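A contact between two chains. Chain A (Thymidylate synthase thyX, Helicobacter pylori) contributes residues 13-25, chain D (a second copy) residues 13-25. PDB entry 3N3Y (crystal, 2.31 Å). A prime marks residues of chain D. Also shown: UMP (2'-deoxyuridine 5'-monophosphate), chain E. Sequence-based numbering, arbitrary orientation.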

# COMPACT_ATOMS: atom_id res chain seq x y z
N CYS A 13 -8.24 15.94 -16.48
CA CYS A 13 -8.24 16.01 -15.03
C CYS A 13 -9.58 16.55 -14.56
O CYS A 13 -9.89 17.71 -14.78
CB CYS A 13 -7.11 16.89 -14.51
SG CYS A 13 -7.03 16.95 -12.70
N LYS A 14 -10.38 15.69 -13.92
CA LYS A 14 -11.75 16.03 -13.57
C LYS A 14 -11.86 16.68 -12.18
O LYS A 14 -12.80 17.42 -11.90
CB LYS A 14 -12.63 14.78 -13.64
CG LYS A 14 -12.36 13.94 -14.86
CD LYS A 14 -13.48 12.95 -15.09
CE LYS A 14 -13.61 11.99 -13.91
NZ LYS A 14 -14.54 10.87 -14.25
N HIS A 15 -10.91 16.39 -11.31
CA HIS A 15 -10.90 17.03 -10.01
C HIS A 15 -9.53 16.97 -9.41
O HIS A 15 -8.79 16.01 -9.62
CB HIS A 15 -11.91 16.41 -9.05
CG HIS A 15 -12.16 17.24 -7.84
ND1 HIS A 15 -13.05 18.29 -7.83
CD2 HIS A 15 -11.59 17.21 -6.61
CE1 HIS A 15 -13.04 18.86 -6.64
NE2 HIS A 15 -12.16 18.23 -5.88
N TYR A 16 -9.17 18.02 -8.68
CA TYR A 16 -7.89 18.04 -7.99
C TYR A 16 -8.01 18.74 -6.64
O TYR A 16 -9.00 19.41 -6.36
CB TYR A 16 -6.82 18.72 -8.83
CG TYR A 16 -7.14 20.15 -9.20
CD1 TYR A 16 -6.76 21.21 -8.38
CD2 TYR A 16 -7.85 20.44 -10.37
CE1 TYR A 16 -7.06 22.53 -8.73
CE2 TYR A 16 -8.15 21.75 -10.72
CZ TYR A 16 -7.76 22.79 -9.90
OH TYR A 16 -8.07 24.08 -10.26
N THR A 17 -6.99 18.55 -5.83
CA THR A 17 -6.95 19.07 -4.48
C THR A 17 -6.28 20.44 -4.50
O THR A 17 -5.16 20.57 -4.99
CB THR A 17 -6.15 18.13 -3.54
OG1 THR A 17 -6.82 16.87 -3.43
CG2 THR A 17 -6.05 18.74 -2.16
N PRO A 18 -6.97 21.45 -3.96
CA PRO A 18 -6.39 22.80 -3.86
C PRO A 18 -5.01 22.69 -3.24
O PRO A 18 -4.85 21.91 -2.30
CB PRO A 18 -7.34 23.53 -2.91
CG PRO A 18 -8.64 22.84 -3.06
CD PRO A 18 -8.33 21.39 -3.38
N LEU A 19 -4.03 23.42 -3.77
CA LEU A 19 -2.66 23.41 -3.24
C LEU A 19 -2.54 23.75 -1.74
O LEU A 19 -1.64 23.26 -1.06
CB LEU A 19 -1.78 24.40 -4.01
CG LEU A 19 -1.01 23.95 -5.24
CD1 LEU A 19 -0.17 25.10 -5.76
CD2 LEU A 19 -0.13 22.75 -4.92
N ASP A 20 -3.41 24.61 -1.24
CA ASP A 20 -3.29 25.05 0.15
C ASP A 20 -3.41 23.85 1.10
O ASP A 20 -2.83 23.86 2.18
CB ASP A 20 -4.36 26.09 0.49
CG ASP A 20 -5.77 25.57 0.27
OD1 ASP A 20 -6.40 25.13 1.27
OD2 ASP A 20 -6.23 25.58 -0.90
N ILE A 21 -4.15 22.82 0.69
CA ILE A 21 -4.21 21.61 1.49
C ILE A 21 -2.79 21.12 1.80
O ILE A 21 -2.48 20.75 2.93
CB ILE A 21 -5.01 20.48 0.82
CG1 ILE A 21 -6.48 20.89 0.69
CG2 ILE A 21 -4.89 19.20 1.61
CD1 ILE A 21 -7.01 21.56 1.93
N ALA A 22 -1.94 21.14 0.78
CA ALA A 22 -0.56 20.70 0.94
C ALA A 22 0.22 21.61 1.86
O ALA A 22 0.85 21.14 2.80
CB ALA A 22 0.12 20.58 -0.41
N SER A 23 0.18 22.93 1.62
CA SER A 23 0.97 23.85 2.47
C SER A 23 0.52 23.90 3.94
O SER A 23 1.34 23.99 4.84
CB SER A 23 1.08 25.26 1.85
OG SER A 23 -0.19 25.82 1.58
N GLN A 24 -0.79 23.84 4.18
CA GLN A 24 -1.28 23.72 5.55
C GLN A 24 -0.73 22.44 6.21
O GLN A 24 -0.38 22.45 7.39
CB GLN A 24 -2.81 23.74 5.58
CG GLN A 24 -3.43 25.06 5.12
CD GLN A 24 -4.93 24.93 4.82
OE1 GLN A 24 -5.43 23.84 4.55
NE2 GLN A 24 -5.65 26.05 4.86
N ALA A 25 -0.65 21.35 5.45
CA ALA A 25 -0.12 20.09 5.97
C ALA A 25 1.35 20.21 6.35
O ALA A 25 1.79 19.67 7.36
CB ALA A 25 -0.32 18.96 4.95
N CYS D 13 -13.26 18.95 8.06
CA CYS D 13 -13.01 18.47 6.70
C CYS D 13 -12.70 19.66 5.80
O CYS D 13 -13.60 20.41 5.42
CB CYS D 13 -14.21 17.68 6.14
SG CYS D 13 -13.93 16.92 4.48
N LYS D 14 -11.42 19.84 5.49
CA LYS D 14 -10.97 20.94 4.65
C LYS D 14 -11.36 20.79 3.17
O LYS D 14 -11.75 21.76 2.53
CB LYS D 14 -9.46 21.13 4.81
CG LYS D 14 -9.05 21.48 6.22
CD LYS D 14 -7.63 22.02 6.31
CE LYS D 14 -6.57 20.97 5.98
NZ LYS D 14 -5.30 21.22 6.74
N HIS D 15 -11.25 19.58 2.63
CA HIS D 15 -11.64 19.34 1.24
C HIS D 15 -12.19 17.93 1.04
O HIS D 15 -11.88 17.01 1.80
CB HIS D 15 -10.47 19.60 0.28
CG HIS D 15 -10.88 19.66 -1.16
ND1 HIS D 15 -11.21 20.84 -1.79
CD2 HIS D 15 -11.01 18.68 -2.09
CE1 HIS D 15 -11.54 20.59 -3.05
NE2 HIS D 15 -11.43 19.28 -3.26
N TYR D 16 -13.01 17.77 0.01
CA TYR D 16 -13.54 16.46 -0.30
C TYR D 16 -13.92 16.36 -1.76
O TYR D 16 -14.39 17.32 -2.35
CB TYR D 16 -14.75 16.13 0.58
CG TYR D 16 -15.94 17.03 0.34
CD1 TYR D 16 -16.86 16.75 -0.66
CD2 TYR D 16 -16.13 18.16 1.12
CE1 TYR D 16 -17.95 17.57 -0.88
CE2 TYR D 16 -17.22 18.99 0.91
CZ TYR D 16 -18.12 18.69 -0.09
OH TYR D 16 -19.20 19.53 -0.28
N THR D 17 -13.72 15.16 -2.32
CA THR D 17 -14.04 14.86 -3.71
C THR D 17 -15.56 14.84 -3.94
O THR D 17 -16.30 14.21 -3.18
CB THR D 17 -13.47 13.49 -4.14
OG1 THR D 17 -12.04 13.47 -3.99
CG2 THR D 17 -13.80 13.22 -5.58
N PRO D 18 -16.02 15.50 -5.02
CA PRO D 18 -17.45 15.49 -5.34
C PRO D 18 -17.92 14.07 -5.62
O PRO D 18 -17.22 13.30 -6.27
CB PRO D 18 -17.54 16.34 -6.61
CG PRO D 18 -16.32 17.15 -6.62
CD PRO D 18 -15.25 16.35 -5.94
N LEU D 19 -19.12 13.73 -5.15
CA LEU D 19 -19.71 12.41 -5.34
C LEU D 19 -19.70 11.89 -6.79
O LEU D 19 -19.59 10.68 -7.00
CB LEU D 19 -21.15 12.40 -4.83
CG LEU D 19 -21.36 11.97 -3.39
CD1 LEU D 19 -22.86 11.78 -3.12
CD2 LEU D 19 -20.60 10.68 -3.13
N ASP D 20 -19.85 12.77 -7.77
CA ASP D 20 -20.01 12.31 -9.15
C ASP D 20 -18.71 11.76 -9.76
O ASP D 20 -18.75 11.01 -10.73
CB ASP D 20 -20.65 13.38 -10.04
CG ASP D 20 -19.74 14.56 -10.28
OD1 ASP D 20 -18.49 14.37 -10.27
OD2 ASP D 20 -20.26 15.67 -10.50
N ILE D 21 -17.57 12.14 -9.18
CA ILE D 21 -16.32 11.50 -9.52
C ILE D 21 -16.43 9.97 -9.35
O ILE D 21 -16.01 9.21 -10.23
CB ILE D 21 -15.14 12.02 -8.68
CG1 ILE D 21 -14.84 13.48 -9.04
CG2 ILE D 21 -13.90 11.14 -8.89
CD1 ILE D 21 -14.44 13.68 -10.50
N ALA D 22 -17.02 9.53 -8.25
CA ALA D 22 -17.19 8.11 -7.98
C ALA D 22 -18.22 7.45 -8.89
O ALA D 22 -18.04 6.31 -9.30
CB ALA D 22 -17.55 7.87 -6.52
N SER D 23 -19.31 8.16 -9.17
CA SER D 23 -20.34 7.63 -10.07
C SER D 23 -19.85 7.54 -11.52
O SER D 23 -20.25 6.63 -12.25
CB SER D 23 -21.65 8.43 -9.98
OG SER D 23 -21.43 9.80 -10.26
N GLN D 24 -19.00 8.47 -11.95
CA GLN D 24 -18.40 8.38 -13.28
C GLN D 24 -17.46 7.18 -13.37
O GLN D 24 -17.40 6.53 -14.41
CB GLN D 24 -17.65 9.67 -13.64
CG GLN D 24 -18.57 10.85 -13.95
CD GLN D 24 -17.88 12.21 -13.77
OE1 GLN D 24 -16.66 12.31 -13.80
NE2 GLN D 24 -18.68 13.26 -13.59
N ALA D 25 -16.75 6.86 -12.29
CA ALA D 25 -15.86 5.71 -12.31
C ALA D 25 -16.66 4.43 -12.48
O ALA D 25 -16.42 3.65 -13.39
CB ALA D 25 -15.01 5.66 -11.06
N1 UMP E . -11.55 22.36 -9.57
C2 UMP E . -11.06 21.36 -8.74
N3 UMP E . -10.49 21.68 -7.53
C4 UMP E . -10.38 22.99 -7.16
C5 UMP E . -10.86 24.00 -7.99
C6 UMP E . -11.45 23.67 -9.20
O2 UMP E . -11.16 20.18 -9.09
O4 UMP E . -9.86 23.26 -6.09
C1' UMP E . -12.15 21.96 -10.85
C2' UMP E . -13.65 22.20 -10.86
C3' UMP E . -13.91 22.41 -12.34
C4' UMP E . -12.57 22.83 -12.95
O3' UMP E . -14.33 21.19 -12.90
O4' UMP E . -11.59 22.64 -11.95
C5' UMP E . -12.60 24.30 -13.35
O5' UMP E . -12.89 25.09 -12.21
P UMP E . -12.70 26.69 -12.21
OP1 UMP E . -12.74 27.17 -10.78
OP2 UMP E . -13.87 27.28 -12.97
OP3 UMP E . -11.41 27.04 -12.84
O HOH W 1 -13.77 9.58 -12.04

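Each stretch is a strand, a short connection and the first turns of a helix. The two strands run antiparallel at 176°, but their axes stay 10.0 Å apart. That is too far for backbone pairing, and no backbone hydrogen bond crosses the contact. Side chains fill the gap. Each strand also lies against the helix of the other copy, with axes 9.5 Å and 9.9 Å apart. The CA register reflects this near-symmetric exchange: Lys14 lies nearest Ile21′, and Ile21 nearest Lys14′. The bend into each helix is secured locally, where Ile21 N donates to Pro18 O at 3.2 Å and Ile21′ N donates to Pro18′ O at the same distance. Together the two stretches bury 556 Å².

The centre of the contact is the pair of histidines. His15 and His15′ both direct CB toward the other stretch, and both have chi1 in the t well. Their side chains meet tip to tip, with His15 NE2 and His15′ NE2 2.9 Å apart in a hydrogen bond. The angle of 167° is close to linear, and either nitrogen could be the donor. Imidazole suits this place because its NE2 can donate or accept according to its protonation. The rings meet rim to rim, with centroids 5.2 Å apart and planes at 32°, so neither lies over the face of the other.

Their faces are used by the prolines. Pro18′ CD sits 3.4 Å from the centroid of the His15 ring, and Pro18 CD sits 3.5 Å from the centroid of the His15′ ring. Both are CH-pi contacts over the face. Proline suits the position: its CD hydrogens are slightly polarised by the adjacent nitrogen, and its compact ring packs closely on a flat surface. On the opposite face of His15 lies the nucleotide, with UMP O2 3.0 Å from His15 ND1. The same UMP O2 accepts a hydrogen bond from Tyr16 N at 3.0 Å, and UMP N3 donates to Tyr16 O, also at 3.0 Å. Tyr16 itself points CB away from the other chain, and one face of its ring lies against the UMP base.

Ile21 and Ile21′ add the apolar packing. Their CB atoms point sideways, but the ends of the side chains come nearer. Ile21′ CD1 reaches Lys14 CB at 3.8 Å, and Ile21 CD1 reaches Lys14′ CB at 3.8 Å. The aliphatic part of each lysine thus covers a buried isoleucine, while its amine goes on to a polar partner.

At the ends, the symmetry loosens. Lys14 NZ donates to Gln24′ OE1 at 2.6 Å, a short hydrogen bond. The corresponding bond from Lys14′ NZ to Gln24 OE1 is weak, at 3.4 Å. Lys14 NZ also donates to water 1 at 2.7 Å, and that water donates to Ile21′ O at 2.9 Å, bridging the amine to the helix backbone. A long, flexible lysine suits this reach from strand to helix.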